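PDB 6DTU: maltose-binding protein MalE1 from Thermotoga maritima, which binds maltotetraose between its two lobes and probably serves as the solute-binding component of a maltodextrin transport system. Local coordinates for residues D83-A91 with P303-L311. Sequence-based numbering, arbitrary orientation.
Sequences DLKNFYETA and PSRKDVLEL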
ATOM      1  N   ASP A  83       5.837  12.742 -21.866  1.00 17.73           N
ATOM      2  CA  ASP A  83       4.711  12.752 -20.943  1.00 16.80           C
ATOM      3  C   ASP A  83       5.095  13.009 -19.497  1.00 15.73           C
ATOM      4  O   ASP A  83       4.197  13.044 -18.662  1.00 15.36           O
ATOM      5  CB  ASP A  83       3.889  11.473 -21.034  1.00 16.28           C
ATOM      6  CG  ASP A  83       3.010  11.458 -22.253  1.00 22.94           C
ATOM      7  OD1 ASP A  83       1.889  11.991 -22.182  1.00 20.43           O
ATOM      8  OD2 ASP A  83       3.461  10.951 -23.302  1.00 30.52           O
ATOM      9  N   LEU A  84       6.377  13.224 -19.194  1.00 15.82           N
ATOM     10  CA  LEU A  84       6.791  13.405 -17.806  1.00 14.50           C
ATOM     11  C   LEU A  84       6.057  14.570 -17.136  1.00 16.93           C
ATOM     12  O   LEU A  84       5.636  14.459 -15.977  1.00 15.53           O
ATOM     13  CB  LEU A  84       8.311  13.605 -17.763  1.00 16.61           C
ATOM     14  CG  LEU A  84       9.001  13.941 -16.447  1.00 19.62           C
ATOM     15  CD1 LEU A  84       8.953  12.704 -15.571  1.00 23.28           C
ATOM     16  CD2 LEU A  84      10.433  14.409 -16.692  1.00 21.26           C
ATOM     17  N   LYS A  85       5.802  15.652 -17.877  1.00 14.12           N
ATOM     18  CA  LYS A  85       5.117  16.810 -17.297  1.00 15.52           C
ATOM     19  C   LYS A  85       3.701  16.484 -16.842  1.00 14.96           C
ATOM     20  O   LYS A  85       3.129  17.210 -16.018  1.00 15.60           O
ATOM     21  CB  LYS A  85       5.076  17.966 -18.301  1.00 15.49           C
ATOM     22  CG  LYS A  85       4.117  17.711 -19.465  1.00 16.97           C
ATOM     23  CD  LYS A  85       4.184  18.819 -20.500  1.00 17.46           C
ATOM     24  CE  LYS A  85       3.252  18.573 -21.661  1.00 20.74           C
ATOM     25  NZ  LYS A  85       1.820  18.535 -21.251  1.00 22.60           N
ATOM     26  N   ASN A  86       3.120  15.413 -17.348  1.00 14.63           N
ATOM     27  CA  ASN A  86       1.719  15.162 -17.060  1.00 14.80           C
ATOM     28  C   ASN A  86       1.488  14.442 -15.749  1.00 14.20           C
ATOM     29  O   ASN A  86       0.331  14.236 -15.372  1.00 14.99           O
ATOM     30  CB  ASN A  86       1.080  14.401 -18.217  1.00 14.15           C
ATOM     31  CG  ASN A  86       1.122  15.202 -19.493  1.00 15.54           C
ATOM     32  OD1 ASN A  86       0.695  16.358 -19.516  1.00 19.10           O
ATOM     33  ND2 ASN A  86       1.622  14.601 -20.566  1.00 18.49           N
ATOM     34  N   PHE A  87       2.546  14.046 -15.059  1.00 13.56           N
ATOM     35  CA  PHE A  87       2.421  13.340 -13.798  1.00 13.00           C
ATOM     36  C   PHE A  87       2.704  14.288 -12.645  1.00 14.91           C
ATOM     37  O   PHE A  87       3.554  15.175 -12.756  1.00 14.59           O
ATOM     38  CB  PHE A  87       3.383  12.146 -13.775  1.00 14.33           C
ATOM     39  CG  PHE A  87       2.960  11.059 -14.711  1.00 13.59           C
ATOM     40  CD1 PHE A  87       2.198  10.008 -14.247  1.00 13.63           C
ATOM     41  CD2 PHE A  87       3.221  11.141 -16.071  1.00 15.87           C
ATOM     42  CE1 PHE A  87       1.767   9.020 -15.106  1.00 14.33           C
ATOM     43  CE2 PHE A  87       2.783  10.164 -16.937  1.00 18.12           C
ATOM     44  CZ  PHE A  87       2.061   9.100 -16.454  1.00 16.94           C
ATOM     45  N   TYR A  88       1.992  14.098 -11.536  1.00 15.13           N
ATOM     46  CA  TYR A  88       2.239  14.936 -10.367  1.00 13.62           C
ATOM     47  C   TYR A  88       3.668  14.743  -9.889  1.00 14.05           C
ATOM     48  O   TYR A  88       4.177  13.622  -9.836  1.00 13.41           O
ATOM     49  CB  TYR A  88       1.262  14.597  -9.241  1.00 14.62           C
ATOM     50  CG  TYR A  88      -0.110  15.249  -9.346  1.00 17.50           C
ATOM     51  CD1 TYR A  88      -0.296  16.587  -9.029  1.00 18.00           C
ATOM     52  CD2 TYR A  88      -1.210  14.525  -9.758  1.00 16.49           C
ATOM     53  CE1 TYR A  88      -1.546  17.186  -9.119  1.00 14.08           C
ATOM     54  CE2 TYR A  88      -2.472  15.118  -9.855  1.00 17.83           C
ATOM     55  CZ  TYR A  88      -2.631  16.439  -9.530  1.00 18.18           C
ATOM     56  OH  TYR A  88      -3.869  17.026  -9.630  1.00 20.56           O
ATOM     57  N   GLU A  89       4.335  15.846  -9.580  1.00 13.49           N
ATOM     58  CA  GLU A  89       5.719  15.739  -9.131  1.00 13.77           C
ATOM     59  C   GLU A  89       5.853  14.972  -7.825  1.00 16.43           C
ATOM     60  O   GLU A  89       6.874  14.320  -7.612  1.00 15.97           O
ATOM     61  CB  GLU A  89       6.382  17.107  -9.044  1.00 15.13           C
ATOM     62  CG  GLU A  89       6.510  17.743 -10.422  1.00 19.57           C
ATOM     63  CD  GLU A  89       7.625  18.774 -10.497  1.00 24.45           C
ATOM     64  OE1 GLU A  89       7.465  19.865  -9.910  1.00 32.18           O
ATOM     65  OE2 GLU A  89       8.664  18.492 -11.134  1.00 22.22           O
ATOM     66  N   THR A  90       4.867  15.062  -6.930  1.00 15.34           N
ATOM     67  CA  THR A  90       4.891  14.229  -5.725  1.00 16.45           C
ATOM     68  C   THR A  90       4.951  12.736  -6.059  1.00 15.48           C
ATOM     69  O   THR A  90       5.681  11.972  -5.414  1.00 15.89           O
ATOM     70  CB  THR A  90       3.681  14.548  -4.849  1.00 18.26           C
ATOM     71  OG1 THR A  90       2.474  14.407  -5.617  1.00 19.81           O
ATOM     72  CG2 THR A  90       3.809  15.949  -4.257  1.00 18.46           C
ATOM     73  N   ALA A  91       4.230  12.315  -7.085  1.00 14.98           N
ATOM     74  CA  ALA A  91       4.259  10.913  -7.455  1.00 14.18           C
ATOM     75  C   ALA A  91       5.600  10.548  -8.083  1.00 14.83           C
ATOM     76  O   ALA A  91       6.202   9.516  -7.741  1.00 14.25           O
ATOM     77  CB  ALA A  91       3.099  10.640  -8.418  1.00 15.29           C
ATOM     78  N   PRO A 303      -5.389   8.335  -9.198  1.00 15.14           N
ATOM     79  CA  PRO A 303      -4.444   8.452 -10.328  1.00 13.29           C
ATOM     80  C   PRO A 303      -3.357   9.502 -10.151  1.00 15.09           C
ATOM     81  O   PRO A 303      -3.607  10.604  -9.668  1.00 16.55           O
ATOM     82  CB  PRO A 303      -5.354   8.758 -11.523  1.00 14.71           C
ATOM     83  CG  PRO A 303      -6.650   8.032 -11.159  1.00 12.70           C
ATOM     84  CD  PRO A 303      -6.786   8.235  -9.658  1.00 14.62           C
ATOM     85  N   SER A 304      -2.131   9.132 -10.543  1.00 15.74           N
ATOM     86  CA  SER A 304      -0.976  10.025 -10.472  1.00 13.57           C
ATOM     87  C   SER A 304      -0.807  10.914 -11.688  1.00 16.10           C
ATOM     88  O   SER A 304      -0.081  11.911 -11.606  1.00 12.71           O
ATOM     89  CB  SER A 304       0.313   9.244 -10.209  1.00 13.64           C
ATOM     90  OG  SER A 304       0.289   8.663  -8.919  1.00 16.12           O
ATOM     91  N   ARG A 305      -1.453  10.596 -12.803  1.00 13.40           N
ATOM     92  CA  ARG A 305      -1.382  11.461 -13.964  1.00 15.01           C
ATOM     93  C   ARG A 305      -2.481  12.496 -13.751  1.00 15.61           C
ATOM     94  O   ARG A 305      -3.633  12.138 -13.494  1.00 16.28           O
ATOM     95  CB  ARG A 305      -1.659  10.637 -15.224  1.00 17.37           C
ATOM     96  CG  ARG A 305      -1.539  11.474 -16.485  1.00 15.99           C
ATOM     97  CD  ARG A 305      -1.560  10.727 -17.796  1.00 15.65           C
ATOM     98  NE  ARG A 305      -1.874  11.748 -18.771  1.00 15.17           N
ATOM     99  CZ  ARG A 305      -1.145  12.073 -19.829  1.00 13.89           C
ATOM    100  NH1 ARG A 305      -0.020  11.425 -20.129  1.00 13.82           N
ATOM    101  NH2 ARG A 305      -1.562  13.066 -20.584  1.00 17.52           N
ATOM    102  N   LYS A 306      -2.106  13.781 -13.814  1.00 15.92           N
ATOM    103  CA  LYS A 306      -2.998  14.850 -13.354  1.00 13.37           C
ATOM    104  C   LYS A 306      -4.315  14.875 -14.133  1.00 15.29           C
ATOM    105  O   LYS A 306      -5.397  14.986 -13.542  1.00 15.73           O
ATOM    106  CB  LYS A 306      -2.272  16.195 -13.462  1.00 16.58           C
ATOM    107  CG  LYS A 306      -3.092  17.439 -13.112  1.00 20.78           C
ATOM    108  CD  LYS A 306      -2.284  18.734 -13.357  1.00 17.11           C
ATOM    109  CE  LYS A 306      -2.202  19.033 -14.850  1.00 20.55           C
ATOM    110  NZ  LYS A 306      -1.118  19.977 -15.153  1.00 22.16           N
ATOM    111  N   ASP A 307      -4.243  14.740 -15.453  1.00 16.34           N
ATOM    112  CA  ASP A 307      -5.457  14.807 -16.251  1.00 14.53           C
ATOM    113  C   ASP A 307      -6.361  13.587 -16.097  1.00 18.63           C
ATOM    114  O   ASP A 307      -7.515  13.629 -16.544  1.00 19.13           O
ATOM    115  CB  ASP A 307      -5.184  15.194 -17.714  1.00 15.27           C
ATOM    116  CG  ASP A 307      -4.243  14.256 -18.442  1.00 17.70           C
ATOM    117  OD1 ASP A 307      -4.042  13.114 -17.979  1.00 19.63           O
ATOM    118  OD2 ASP A 307      -3.731  14.668 -19.520  1.00 16.20           O
ATOM    119  N   VAL A 308      -5.839  12.483 -15.577  1.00 15.78           N
ATOM    120  CA  VAL A 308      -6.659  11.331 -15.246  1.00 15.99           C
ATOM    121  C   VAL A 308      -7.315  11.516 -13.881  1.00 17.92           C
ATOM    122  O   VAL A 308      -8.505  11.214 -13.706  1.00 15.49           O
ATOM    123  CB  VAL A 308      -5.815  10.048 -15.348  1.00 14.88           C
ATOM    124  CG1 VAL A 308      -6.638   8.853 -14.869  1.00 14.64           C
ATOM    125  CG2 VAL A 308      -5.341   9.879 -16.806  1.00 14.86           C
ATOM    126  N   LEU A 309      -6.574  12.061 -12.908  1.00 17.47           N
ATOM    127  CA  LEU A 309      -7.189  12.373 -11.620  1.00 16.46           C
ATOM    128  C   LEU A 309      -8.376  13.295 -11.818  1.00 18.05           C
ATOM    129  O   LEU A 309      -9.431  13.096 -11.204  1.00 20.23           O
ATOM    130  CB  LEU A 309      -6.174  12.978 -10.642  1.00 15.70           C
ATOM    131  CG  LEU A 309      -6.681  13.132  -9.206  1.00 15.94           C
ATOM    132  CD1 LEU A 309      -7.081  11.760  -8.660  1.00 16.92           C
ATOM    133  CD2 LEU A 309      -5.624  13.756  -8.320  1.00 19.52           C
ATOM    134  N   GLU A 310      -8.243  14.269 -12.727  1.00 16.97           N
ATOM    135  CA  GLU A 310      -9.344  15.177 -13.016  1.00 17.01           C
ATOM    136  C   GLU A 310     -10.590  14.439 -13.492  1.00 20.46           C
ATOM    137  O   GLU A 310     -11.712  14.876 -13.211  1.00 22.25           O
ATOM    138  CB  GLU A 310      -8.907  16.217 -14.045  1.00 19.16           C
ATOM    139  CG  GLU A 310     -10.024  17.155 -14.460  1.00 27.03           C
ATOM    140  CD  GLU A 310     -10.337  18.179 -13.377  1.00 23.85           C
ATOM    141  OE1 GLU A 310      -9.472  18.397 -12.506  1.00 33.37           O
ATOM    142  OE2 GLU A 310     -11.440  18.763 -13.400  1.00 33.34           O
ATOM    143  N   LEU A 311     -10.421  13.316 -14.205  1.00 16.66           N
ATOM    144  CA  LEU A 311     -11.566  12.546 -14.686  1.00 17.56           C
ATOM    145  C   LEU A 311     -12.322  11.870 -13.555  1.00 18.45           C
ATOM    146  O   LEU A 311     -13.535  11.684 -13.650  1.00 21.98           O
ATOM    147  CB  LEU A 311     -11.107  11.476 -15.678  1.00 16.84           C
ATOM    148  CG  LEU A 311     -10.469  11.912 -17.000  1.00 17.84           C
ATOM    149  CD1 LEU A 311      -9.913  10.704 -17.717  1.00 20.53           C
ATOM    150  CD2 LEU A 311     -11.474  12.604 -17.881  1.00 20.59           C
TER
HETATM  151  O   HOH W   1      -1.787  15.277 -16.842  1.00 21.19           O
HETATM  152  O   HOH W   2      -5.856  16.854 -11.380  1.00 22.65           O
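R305 bonds to D83 across the contact and to D307 within its own segment. R305 NH1 gives a salt-bridged hydrogen bond to D83 OD1 (2.9 Å), approaching from above the carboxylate plane. NE and NH2 grip D307 side-on, one nitrogen to each oxygen; NE to D307 OD1 is 2.7 Å. NH1 also donates to the backbone O of A287, so all three guanidinium nitrogens are engaged. CG of R305 is anti to the backbone N (chi1 -177°) and the chain runs extended, which carries the guanidinium to D83 and D307. N86 CB packs 3.6 Å above the guanidinium plane. The backbones of F87 and R305 form a single beta bridge, joining two loops that each lead into a helix of this periplasmic-binding-protein fold. Y88 N donates to S304 O (3.0 Å), and K306 N donates to N86 O (2.9 Å). N86 O accepts a second hydrogen bond, from a water, which in turn accepts from D307 N. Another water links Y88 OH to K306 O. K306 CB sits over one face of the Y88 ring, 4.1 Å from its centroid. R305 CB makes a similar CH-pi contact with F87, whose side chain also touches M292 of helix 289-298.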